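Local coordinates for citryl-CoA lyase (Hydrogenobacter thermophilus, PDB 6HXP), which probably cleaves citryl-CoA into acetyl-CoA and oxaloacetate, as a lyase of the citrate synthase family, at residues R108-G113 / G163-F168; I123-L128 / G177-K182; D146-R151 / L186-A191. All coordinates share one frame; numbering follows the deposited sequence. Where two conformers were deposited one is given.

Contact 1. Residues R108-G113 / G163-F168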
loop_
_atom_site.group_PDB
_atom_site.type_symbol
_atom_site.label_atom_id
_atom_site.label_comp_id
_atom_site.label_asym_id
_atom_site.label_seq_id
_atom_site.Cartn_x
_atom_site.Cartn_y
_atom_site.Cartn_z
ATOM N N ARG A 108 0.611 20.132 17.114
ATOM C CA ARG A 108 1.886 20.801 17.424
ATOM C C ARG A 108 1.651 22.274 17.733
ATOM O O ARG A 108 2.188 22.812 18.700
ATOM C CB ARG A 108 2.824 20.640 16.226
ATOM C CG ARG A 108 4.231 21.071 16.514
ATOM C CD ARG A 108 5.121 20.839 15.313
ATOM N NE ARG A 108 6.521 21.021 15.713
ATOM C CZ ARG A 108 7.560 20.825 14.909
ATOM N NH1 ARG A 108 7.371 20.510 13.636
ATOM N NH2 ARG A 108 8.797 20.971 15.367
ATOM N N PHE A 109 0.823 22.929 16.912
ATOM C CA PHE A 109 0.510 24.346 17.093
ATOM C C PHE A 109 -0.170 24.606 18.462
ATOM O O PHE A 109 0.230 25.522 19.183
ATOM C CB PHE A 109 -0.425 24.810 15.966
ATOM C CG PHE A 109 -1.032 26.170 16.198
ATOM C CD1 PHE A 109 -0.250 27.303 16.162
ATOM C CD2 PHE A 109 -2.379 26.305 16.497
ATOM C CE1 PHE A 109 -0.805 28.565 16.407
ATOM C CE2 PHE A 109 -2.936 27.559 16.740
ATOM C CZ PHE A 109 -2.141 28.683 16.709
ATOM N N ILE A 110 -1.192 23.817 18.795
ATOM C CA ILE A 110 -1.912 23.961 20.044
ATOM C C ILE A 110 -0.996 23.678 21.237
ATOM O O ILE A 110 -0.981 24.450 22.206
ATOM C CB ILE A 110 -3.181 23.083 20.065
ATOM C CG1 ILE A 110 -4.188 23.607 19.041
ATOM C CG2 ILE A 110 -3.798 23.058 21.469
ATOM C CD1 ILE A 110 -5.266 22.642 18.722
ATOM N N GLN A 111 -0.198 22.614 21.160
ATOM C CA GLN A 111 0.690 22.287 22.279
ATOM C C GLN A 111 1.787 23.310 22.443
ATOM O O GLN A 111 2.056 23.732 23.566
ATOM C CB GLN A 111 1.255 20.883 22.130
ATOM C CG GLN A 111 0.177 19.829 22.295
ATOM C CD GLN A 111 0.750 18.461 22.091
ATOM O OE1 GLN A 111 1.902 18.217 22.463
ATOM N NE2 GLN A 111 -0.059 17.514 21.622
ATOM N N GLU A 112 2.403 23.730 21.339
ATOM C CA GLU A 112 3.454 24.742 21.435
ATOM C C GLU A 112 2.893 26.091 21.858
ATOM O O GLU A 112 3.545 26.813 22.614
ATOM C CB GLU A 112 4.273 24.809 20.133
ATOM C CG GLU A 112 5.130 23.561 19.963
ATOM C CD GLU A 112 5.983 23.480 18.712
ATOM O OE1 GLU A 112 5.910 24.406 17.876
ATOM O OE2 GLU A 112 6.715 22.475 18.563
ATOM N N GLY A 113 1.676 26.400 21.423
ATOM C CA GLY A 113 0.983 27.629 21.792
ATOM C C GLY A 113 0.739 27.701 23.279
ATOM O O GLY A 113 1.095 28.697 23.906
ATOM N N GLY A 163 -10.165 21.846 28.880
ATOM C CA GLY A 163 -9.061 22.438 29.613
ATOM C C GLY A 163 -8.277 23.448 28.814
ATOM O O GLY A 163 -8.801 24.056 27.881
ATOM N N GLU A 164 -7.024 23.611 29.185
ATOM C CA GLU A 164 -6.149 24.646 28.624
ATOM C C GLU A 164 -5.949 24.535 27.118
ATOM O O GLU A 164 -5.911 25.555 26.436
ATOM C CB GLU A 164 -4.782 24.671 29.345
ATOM C CG GLU A 164 -3.960 23.398 29.250
ATOM C CD GLU A 164 -2.691 23.388 30.084
ATOM O OE1 GLU A 164 -2.302 24.468 30.578
ATOM O OE2 GLU A 164 -2.075 22.307 30.229
ATOM N N HIS A 165 -5.849 23.296 26.598
ATOM C CA HIS A 165 -5.680 23.096 25.160
ATOM C C HIS A 165 -6.948 23.411 24.368
ATOM O O HIS A 165 -6.882 24.051 23.322
ATOM C CB HIS A 165 -5.140 21.691 24.848
ATOM C CG HIS A 165 -3.755 21.463 25.385
ATOM N ND1 HIS A 165 -3.546 20.896 26.641
ATOM C CD2 HIS A 165 -2.557 21.760 24.839
ATOM C CE1 HIS A 165 -2.224 20.875 26.813
ATOM N NE2 HIS A 165 -1.586 21.378 25.758
ATOM N N CYS A 166 -8.099 22.970 24.868
ATOM C CA CYS A 166 -9.386 23.291 24.237
ATOM C C CYS A 166 -9.592 24.807 24.240
ATOM O O CYS A 166 -10.003 25.394 23.225
ATOM C CB CYS A 166 -10.529 22.596 24.946
ATOM S SG CYS A 166 -10.543 20.811 24.731
ATOM N N LYS A 167 -9.312 25.456 25.390
ATOM C CA LYS A 167 -9.472 26.916 25.536
ATOM C C LYS A 167 -8.592 27.666 24.562
ATOM O O LYS A 167 -9.065 28.591 23.892
ATOM C CB LYS A 167 -9.140 27.355 26.972
ATOM C CG LYS A 167 -9.297 28.857 27.208
ATOM C CD LYS A 167 -9.072 29.204 28.654
ATOM C CE LYS A 167 -8.770 30.677 28.922
ATOM N NZ LYS A 167 -9.570 31.582 28.066
ATOM N N PHE A 168 -7.314 27.276 24.483
ATOM C CA PHE A 168 -6.361 27.877 23.546
ATOM C C PHE A 168 -6.871 27.756 22.115
ATOM O O PHE A 168 -6.919 28.744 21.400
ATOM C CB PHE A 168 -4.967 27.221 23.660
ATOM C CG PHE A 168 -3.955 27.841 22.711
ATOM C CD1 PHE A 168 -3.283 29.006 23.054
ATOM C CD2 PHE A 168 -3.685 27.259 21.476
ATOM C CE1 PHE A 168 -2.385 29.594 22.169
ATOM C CE2 PHE A 168 -2.796 27.851 20.587
ATOM C CZ PHE A 168 -2.129 28.998 20.948
HETATM O O HOH W 1 1.238 22.019 25.790
#
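Phe168 and Gly113 meet where two helices of the citrate synthase fold cross, one being helix 101-116 and the other the first turn of helix 164-180. The axes of the two short segments approach to 9.6 Å and run 109° apart. No direct hydrogen bond joins them, and apolar packing carries most of the contact. From Phe168 CB, which points toward the other helix, CG lies anti to the backbone N (chi1 -179°). Beyond it, ring atom CD2 stands 4.0 Å from Ile110 O and also nears Ile110 CA. CE2 comes to 3.9 Å from CE2 of Phe109, whose ring is inclined to that of Phe168 with the planes at 53°. Across the ring from CE2, CE1 meets the carbonyl carbon of Gly113, which lies over one face toward the rim. The tip, CZ, comes to 3.5 Å from Gly113 CA; a beta carbon on Gly113 would run into it. Val120 and Ile123 of helix 120-129 also pack on Phe168. Phe109 touches Ile134 and Tyr137, both CoA-binding residues, which places this contact behind the CoA pocket.

One turn back along helix 164-180, the His165 ring offers its edge to Ile110. CG2 of Ile110 lies in the ring plane, 3.8 Å from His165 CD2, and the same methyl touches His165 O at 3.7 Å. Both ring nitrogens have polar partners: ND1 pairs with Glu198 OE2, while NE2 meets a water at 2.9 Å. That water also donates to Gln111 O at 2.9 Å, bridging the histidine ring to the backbone of the opposing helix.

Contact 2. Residues I123-L128 / G177-K182. With COA (coenzyme A), chain B.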
loop_
_atom_site.group_PDB
_atom_site.type_symbol
_atom_site.label_atom_id
_atom_site.label_comp_id
_atom_site.label_asym_id
_atom_site.label_seq_id
_atom_site.Cartn_x
_atom_site.Cartn_y
_atom_site.Cartn_z
ATOM N N ILE A 123 0.666 35.349 19.106
ATOM C CA ILE A 123 0.806 34.126 18.323
ATOM C C ILE A 123 0.068 34.287 16.990
ATOM O O ILE A 123 0.650 34.010 15.952
ATOM C CB ILE A 123 0.315 32.889 19.121
ATOM C CG1 ILE A 123 1.291 32.529 20.265
ATOM C CG2 ILE A 123 0.134 31.681 18.188
ATOM C CD1 ILE A 123 0.699 31.612 21.379
ATOM N N VAL A 124 -1.205 34.724 17.015
ATOM C CA VAL A 124 -2.004 34.889 15.785
ATOM C C VAL A 124 -1.402 35.999 14.894
ATOM O O VAL A 124 -1.292 35.803 13.684
ATOM C CB VAL A 124 -3.503 35.137 16.106
ATOM C CG1 VAL A 124 -4.288 35.529 14.850
ATOM C CG2 VAL A 124 -4.121 33.894 16.746
ATOM N N LYS A 125 -0.993 37.121 15.478
ATOM C CA LYS A 125 -0.375 38.211 14.700
ATOM C C LYS A 125 0.852 37.701 13.936
ATOM O O LYS A 125 0.935 37.901 12.727
ATOM C CB LYS A 125 -0.015 39.388 15.616
ATOM C CG LYS A 125 0.514 40.609 14.878
ATOM C CD LYS A 125 0.295 41.898 15.683
ATOM C CE LYS A 125 1.076 41.956 16.981
ATOM N NZ LYS A 125 0.620 43.080 17.843
ATOM N N GLU A 126 1.743 36.960 14.616
ATOM C CA GLU A 126 2.933 36.370 13.988
ATOM C C GLU A 126 2.565 35.456 12.800
ATOM O O GLU A 126 3.200 35.558 11.757
ATOM C CB GLU A 126 3.762 35.617 15.043
ATOM C CG GLU A 126 5.059 34.984 14.552
ATOM C CD GLU A 126 5.619 33.950 15.512
ATOM O OE1 GLU A 126 6.692 34.205 16.107
ATOM O OE2 GLU A 126 4.973 32.891 15.685
ATOM N N TYR A 127 1.528 34.594 12.933
ATOM C CA TYR A 127 1.124 33.717 11.825
ATOM C C TYR A 127 0.503 34.471 10.679
ATOM O O TYR A 127 0.817 34.183 9.528
ATOM C CB TYR A 127 0.117 32.646 12.275
ATOM C CG TYR A 127 0.772 31.356 12.695
ATOM C CD1 TYR A 127 1.370 31.234 13.939
ATOM C CD2 TYR A 127 0.786 30.250 11.852
ATOM C CE1 TYR A 127 1.935 30.036 14.356
ATOM C CE2 TYR A 127 1.295 29.022 12.284
ATOM C CZ TYR A 127 1.909 28.937 13.521
ATOM O OH TYR A 127 2.503 27.787 13.961
ATOM N N LEU A 128 -0.432 35.383 10.975
ATOM C CA LEU A 128 -1.105 36.160 9.926
ATOM C C LEU A 128 -0.119 37.042 9.172
ATOM O O LEU A 128 -0.257 37.189 7.957
ATOM C CB LEU A 128 -2.244 37.023 10.504
ATOM C CG LEU A 128 -3.457 36.243 11.043
ATOM C CD1 LEU A 128 -4.444 37.174 11.698
ATOM C CD2 LEU A 128 -4.152 35.466 9.943
ATOM N N GLY A 177 -10.607 35.899 14.006
ATOM C CA GLY A 177 -11.781 36.686 13.631
ATOM C C GLY A 177 -11.631 38.151 13.936
ATOM O O GLY A 177 -11.996 38.999 13.110
ATOM N N ARG A 178 -11.077 38.449 15.116
ATOM C CA ARG A 178 -10.829 39.805 15.592
ATOM C C ARG A 178 -9.791 40.514 14.706
ATOM O O ARG A 178 -10.000 41.665 14.314
ATOM C CB ARG A 178 -10.339 39.731 17.047
ATOM C CG ARG A 178 -10.445 41.014 17.821
ATOM C CD ARG A 178 -10.130 40.760 19.284
ATOM N NE ARG A 178 -11.252 40.147 20.005
ATOM C CZ ARG A 178 -11.200 38.997 20.672
ATOM N NH1 ARG A 178 -12.264 38.558 21.330
ATOM N NH2 ARG A 178 -10.089 38.269 20.676
ATOM N N GLN A 179 -8.687 39.827 14.380
ATOM C CA GLN A 179 -7.614 40.387 13.548
ATOM C C GLN A 179 -7.966 40.472 12.060
ATOM O O GLN A 179 -7.611 41.462 11.424
ATOM C CB GLN A 179 -6.298 39.637 13.768
ATOM C CG GLN A 179 -5.719 39.933 15.148
ATOM C CD GLN A 179 -4.326 39.402 15.355
ATOM O OE1 GLN A 179 -3.504 39.341 14.439
ATOM N NE2 GLN A 179 -4.021 39.012 16.574
ATOM N N LYS A 180 -8.680 39.491 11.510
ATOM C CA LYS A 180 -9.064 39.540 10.089
ATOM C C LYS A 180 -10.389 40.289 9.797
ATOM O O LYS A 180 -10.660 40.573 8.633
ATOM C CB LYS A 180 -9.170 38.120 9.517
ATOM C CG LYS A 180 -7.840 37.374 9.505
ATOM C CD LYS A 180 -7.726 36.355 8.364
ATOM C CE LYS A 180 -6.845 36.829 7.228
ATOM N NZ LYS A 180 -7.366 38.060 6.578
ATOM N N GLY A 181 -11.229 40.518 10.810
ATOM C CA GLY A 181 -12.566 41.069 10.601
ATOM C C GLY A 181 -13.486 40.092 9.875
ATOM O O GLY A 181 -14.548 40.480 9.385
ATOM N N LYS A 182 -13.085 38.801 9.811
ATOM C CA LYS A 182 -13.803 37.717 9.139
ATOM C C LYS A 182 -13.541 36.467 9.971
ATOM O O LYS A 182 -12.380 36.115 10.184
ATOM C CB LYS A 182 -13.270 37.483 7.716
ATOM C CG LYS A 182 -13.746 38.500 6.691
ATOM C CD LYS A 182 -13.695 37.952 5.259
ATOM C CE LYS A 182 -12.306 37.621 4.758
ATOM N NZ LYS A 182 -11.428 38.820 4.686
HETATM N N1A COA B . -5.007 30.503 8.760
HETATM C C2A COA B . -4.807 31.744 8.301
HETATM N N3A COA B . -5.403 32.364 7.276
HETATM C C4A COA B . -6.299 31.564 6.682
HETATM C C5A COA B . -6.607 30.259 7.036
HETATM C C6A COA B . -5.920 29.719 8.141
HETATM N N6A COA B . -6.139 28.491 8.620
HETATM N N7A COA B . -7.594 29.747 6.210
HETATM C C8A COA B . -7.865 30.739 5.398
HETATM N N9A COA B . -7.127 31.871 5.630
HETATM C C1B COA B . -7.253 33.176 4.978
HETATM C C2B COA B . -7.780 33.147 3.532
HETATM O O2B COA B . -6.700 33.242 2.610
HETATM C C3B COA B . -8.650 34.401 3.520
HETATM O O3B COA B . -7.819 35.580 3.429
HETATM P P3B COA B . -8.242 37.015 2.793
HETATM O O7A COA B . -9.621 36.975 2.211
HETATM O O8A COA B . -8.109 38.036 3.928
HETATM O O9A COA B . -7.165 37.328 1.747
HETATM C C4B COA B . -9.250 34.397 4.921
HETATM O O4B COA B . -8.146 33.968 5.744
HETATM C C5B COA B . -10.420 33.472 5.153
HETATM O O5B COA B . -11.355 33.550 4.057
HETATM P P1A COA B . -12.356 32.318 3.714
HETATM O O1A COA B . -13.082 32.578 2.450
HETATM O O2A COA B . -13.259 32.151 4.937
HETATM O O3A COA B . -11.471 30.999 3.601
HETATM P P2A COA B . -11.106 30.044 2.380
HETATM O O4A COA B . -12.330 29.660 1.639
HETATM O O5A COA B . -10.082 30.799 1.530
HETATM O O6A COA B . -10.303 28.758 2.985
HETATM C CBP COA B . -9.907 26.380 3.324
HETATM C CCP COA B . -10.942 27.470 3.065
HETATM C CDP COA B . -10.628 25.180 3.959
HETATM C CEP COA B . -9.321 25.947 1.974
HETATM C CAP COA B . -8.748 26.845 4.244
HETATM O OAP COA B . -9.173 27.681 5.310
HETATM C C9P COA B . -7.889 25.703 4.779
HETATM O O9P COA B . -7.009 25.207 4.079
HETATM N N8P COA B . -8.122 25.317 6.036
HETATM C C7P COA B . -7.280 24.354 6.736
HETATM C C6P COA B . -5.956 24.963 7.156
HETATM C C5P COA B . -4.945 23.919 7.566
HETATM O O5P COA B . -5.174 23.142 8.491
HETATM N N4P COA B . -3.796 23.928 6.888
HETATM C C3P COA B . -2.534 23.427 7.418
HETATM C C2P COA B . -2.455 21.914 7.498
HETATM S S1P COA B . -2.781 21.264 5.837
#
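The flat amide of Gln179 lies against helix 120-129, with Val124 over one face. Val124 CG1 sits above the amide carbon, 3.9 Å from Gln179 CD. Lys125 lies beside its oxygen, Gln179 OE1 coming to 3.3 Å from Lys125 CA. Leu128 closes in beside them, its CD1 lying 3.6 Å from Gln179 OE1 and also touching Gln179 CB. The amide nitrogen NE2 finds its partners in Glu175 OE2, one turn earlier on its own helix, and in Glu121 O. Ile123 O lies at the edge of the Tyr127 ring, in its plane, and this ring meets Phe109 edge-to-face.

The other methyl of Leu128, CD2, packs 4.0 Å from CD of Lys180. With chi4 at -62° the lysine chain bends at its last step, and Lys180 NZ reaches the 3'-phosphate oxygen O8A of coenzyme A at 2.8 Å. Helix 164-180 ends here: Gly181 leaves it with positive phi, and Lys182 NZ makes a weak bond of 3.5 Å to the same O8A of coenzyme A.

The helix end thus borders the CoA site at the 3'-phosphate, while the backbone of Ile134, Gly136 and Tyr137 and the side chain of Arg140 also hydrogen-bond CoA. The two ammonium groups would probably offset part of the phosphate charge, Lys180 more than Lys182.

Contact 3. Residues D146-R151 / L186-A191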
loop_
_atom_site.group_PDB
_atom_site.type_symbol
_atom_site.label_atom_id
_atom_site.label_comp_id
_atom_site.label_asym_id
_atom_site.label_seq_id
_atom_site.Cartn_x
_atom_site.Cartn_y
_atom_site.Cartn_z
ATOM N N ASP A 146 -18.007 25.303 13.158
ATOM C CA ASP A 146 -18.013 23.951 12.604
ATOM C C ASP A 146 -18.872 23.129 13.576
ATOM O O ASP A 146 -18.495 22.989 14.728
ATOM C CB ASP A 146 -16.589 23.424 12.491
ATOM C CG ASP A 146 -16.489 22.056 11.876
ATOM O OD1 ASP A 146 -17.463 21.265 12.007
ATOM O OD2 ASP A 146 -15.465 21.776 11.236
ATOM N N PRO A 147 -20.040 22.615 13.154
ATOM C CA PRO A 147 -20.899 21.890 14.108
ATOM C C PRO A 147 -20.230 20.665 14.724
ATOM O O PRO A 147 -20.557 20.267 15.828
ATOM C CB PRO A 147 -22.134 21.512 13.306
ATOM C CG PRO A 147 -21.890 21.879 11.948
ATOM C CD PRO A 147 -20.650 22.681 11.813
ATOM N N ARG A 148 -19.254 20.101 14.032
ATOM C CA ARG A 148 -18.556 18.931 14.536
ATOM C C ARG A 148 -17.631 19.319 15.692
ATOM O O ARG A 148 -17.508 18.593 16.685
ATOM C CB ARG A 148 -17.779 18.269 13.412
ATOM C CG ARG A 148 -18.665 17.854 12.231
ATOM C CD ARG A 148 -17.892 17.604 10.961
ATOM N NE ARG A 148 -17.174 18.798 10.514
ATOM C CZ ARG A 148 -16.297 18.786 9.515
ATOM N NH1 ARG A 148 -16.085 17.671 8.823
ATOM N NH2 ARG A 148 -15.619 19.883 9.206
ATOM N N THR A 149 -17.016 20.502 15.576
ATOM C CA THR A 149 -16.221 21.046 16.658
ATOM C C THR A 149 -17.133 21.390 17.840
ATOM O O THR A 149 -16.799 21.056 18.975
ATOM C CB THR A 149 -15.539 22.314 16.193
ATOM O OG1 THR A 149 -14.585 21.930 15.205
ATOM C CG2 THR A 149 -14.831 23.060 17.341
ATOM N N LYS A 150 -18.261 22.059 17.572
ATOM C CA LYS A 150 -19.192 22.455 18.632
ATOM C C LYS A 150 -19.667 21.221 19.394
ATOM O O LYS A 150 -19.710 21.252 20.613
ATOM C CB LYS A 150 -20.391 23.227 18.070
ATOM C CG LYS A 150 -21.324 23.717 19.187
ATOM C CD LYS A 150 -22.372 24.660 18.695
ATOM C CE LYS A 150 -23.104 25.315 19.849
ATOM N NZ LYS A 150 -23.809 24.325 20.714
ATOM N N ARG A 151 -19.980 20.138 18.703
ATOM C CA ARG A 151 -20.464 18.946 19.384
ATOM C C ARG A 151 -19.387 18.389 20.332
ATOM O O ARG A 151 -19.676 18.058 21.491
ATOM C CB ARG A 151 -20.870 17.890 18.355
ATOM C CG ARG A 151 -21.373 16.564 18.936
ATOM C CD ARG A 151 -22.595 16.777 19.780
ATOM N NE ARG A 151 -23.081 15.490 20.257
ATOM C CZ ARG A 151 -23.811 15.342 21.350
ATOM N NH1 ARG A 151 -24.175 16.406 22.065
ATOM N NH2 ARG A 151 -24.167 14.128 21.758
ATOM N N LEU A 186 -12.746 27.079 14.120
ATOM C CA LEU A 186 -11.927 25.963 14.606
ATOM C C LEU A 186 -12.593 24.743 13.950
ATOM O O LEU A 186 -13.731 24.422 14.274
ATOM C CB LEU A 186 -11.993 25.863 16.130
ATOM C CG LEU A 186 -11.306 24.626 16.734
ATOM C CD1 LEU A 186 -9.835 24.624 16.464
ATOM C CD2 LEU A 186 -11.551 24.544 18.226
ATOM N N ASN A 187 -11.946 24.122 12.996
ATOM C CA ASN A 187 -12.537 22.999 12.271
ATOM C C ASN A 187 -12.352 21.712 13.025
ATOM O O ASN A 187 -11.632 21.650 14.045
ATOM C CB ASN A 187 -12.042 22.920 10.808
ATOM C CG ASN A 187 -10.588 22.583 10.656
ATOM O OD1 ASN A 187 -10.073 21.676 11.306
ATOM N ND2 ASN A 187 -9.921 23.244 9.695
ATOM N N VAL A 188 -12.989 20.630 12.559
ATOM C CA VAL A 188 -12.949 19.371 13.284
ATOM C C VAL A 188 -11.534 18.816 13.458
ATOM O O VAL A 188 -11.229 18.176 14.471
ATOM C CB VAL A 188 -13.924 18.344 12.652
ATOM C CG1 VAL A 188 -13.415 17.830 11.288
ATOM C CG2 VAL A 188 -14.216 17.218 13.615
ATOM N N ASP A 189 -10.613 19.133 12.530
ATOM C CA ASP A 189 -9.222 18.680 12.707
ATOM C C ASP A 189 -8.616 19.400 13.921
ATOM O O ASP A 189 -7.935 18.777 14.738
ATOM C CB ASP A 189 -8.331 19.016 11.495
ATOM C CG ASP A 189 -8.676 18.319 10.214
ATOM O OD1 ASP A 189 -9.168 17.187 10.282
ATOM O OD2 ASP A 189 -8.415 18.909 9.124
ATOM N N GLY A 190 -8.837 20.706 14.014
ATOM C CA GLY A 190 -8.340 21.465 15.152
ATOM C C GLY A 190 -8.982 20.992 16.455
ATOM O O GLY A 190 -8.329 20.926 17.499
ATOM N N ALA A 191 -10.294 20.664 16.419
ATOM C CA ALA A 191 -11.027 20.187 17.620
ATOM C C ALA A 191 -10.457 18.854 18.130
ATOM O O ALA A 191 -10.139 18.717 19.324
ATOM C CB ALA A 191 -12.493 20.022 17.295
HETATM O O HOH W 2 -16.020 25.824 15.157
#
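Oxygen OD1 of Asp146, whose carboxylate faces Val188, takes two bonds from Arg148. The side-chain NE of Arg148 reaches the syn lone pair of OD1 at 2.9 Å and 172°. Asp146 is the N-cap of helix 147-158, its OD1 also accepting from Arg148 N. Arg148 NH2 holds Asp146 OD2 at 2.8 Å, completing a side-on salt bridge. Val188 N adds a weak bond of 3.0 Å to Asp146 OD2 from across the contact. Val188 CG1 lies over the centre of the guanidinium, 3.5 Å from Arg148 CZ. An alanine in place of Asp146 would probably leave the Arg148 guanidinium without its charge mate and freer to turn, and the helix start without its cap.

One residue on, Thr149 OG1 donates to Leu186 O at 2.8 Å from above the carbonyl plane. A water bridges the same Leu186 O to Asp146 N. Asn187, the N-cap of helix 188-198, accepts at OD1 from Gly190 N and weakly from Asp189 N, while ND2 binds Gly138 O. Its backbone bonds CoA-binding Gly136, bringing this helix start to the CoA pocket. Helices 147-158 and 188-198 thus meet at their N-terminal ends, with Leu186 resting on helix 164-180 and Arg148 touching Leu25 of a second subunit.

From the N terminus the chain supplies the first segments of contacts 1, 2 and 3 in turn, on helices 101-116, 120-129 and 147-158, and then their partners in the same order. Contact 1 closes a loop of 49 residues at 163-168, contact 2 one of 48 at 177-182, and contact 3 one of 34 at 186-191. Every pair of loops therefore crosses and none nests. Helix 164-180 serves contact 1 at its start and contact 2 at its end. Contacts 1 and 2 touch through Phe109 and Tyr127, contacts 1 and 3 through Ile110 and Gly190. Together they tie five helices, with contact 2 at coenzyme A itself, contact 3 beside it and contact 1 behind.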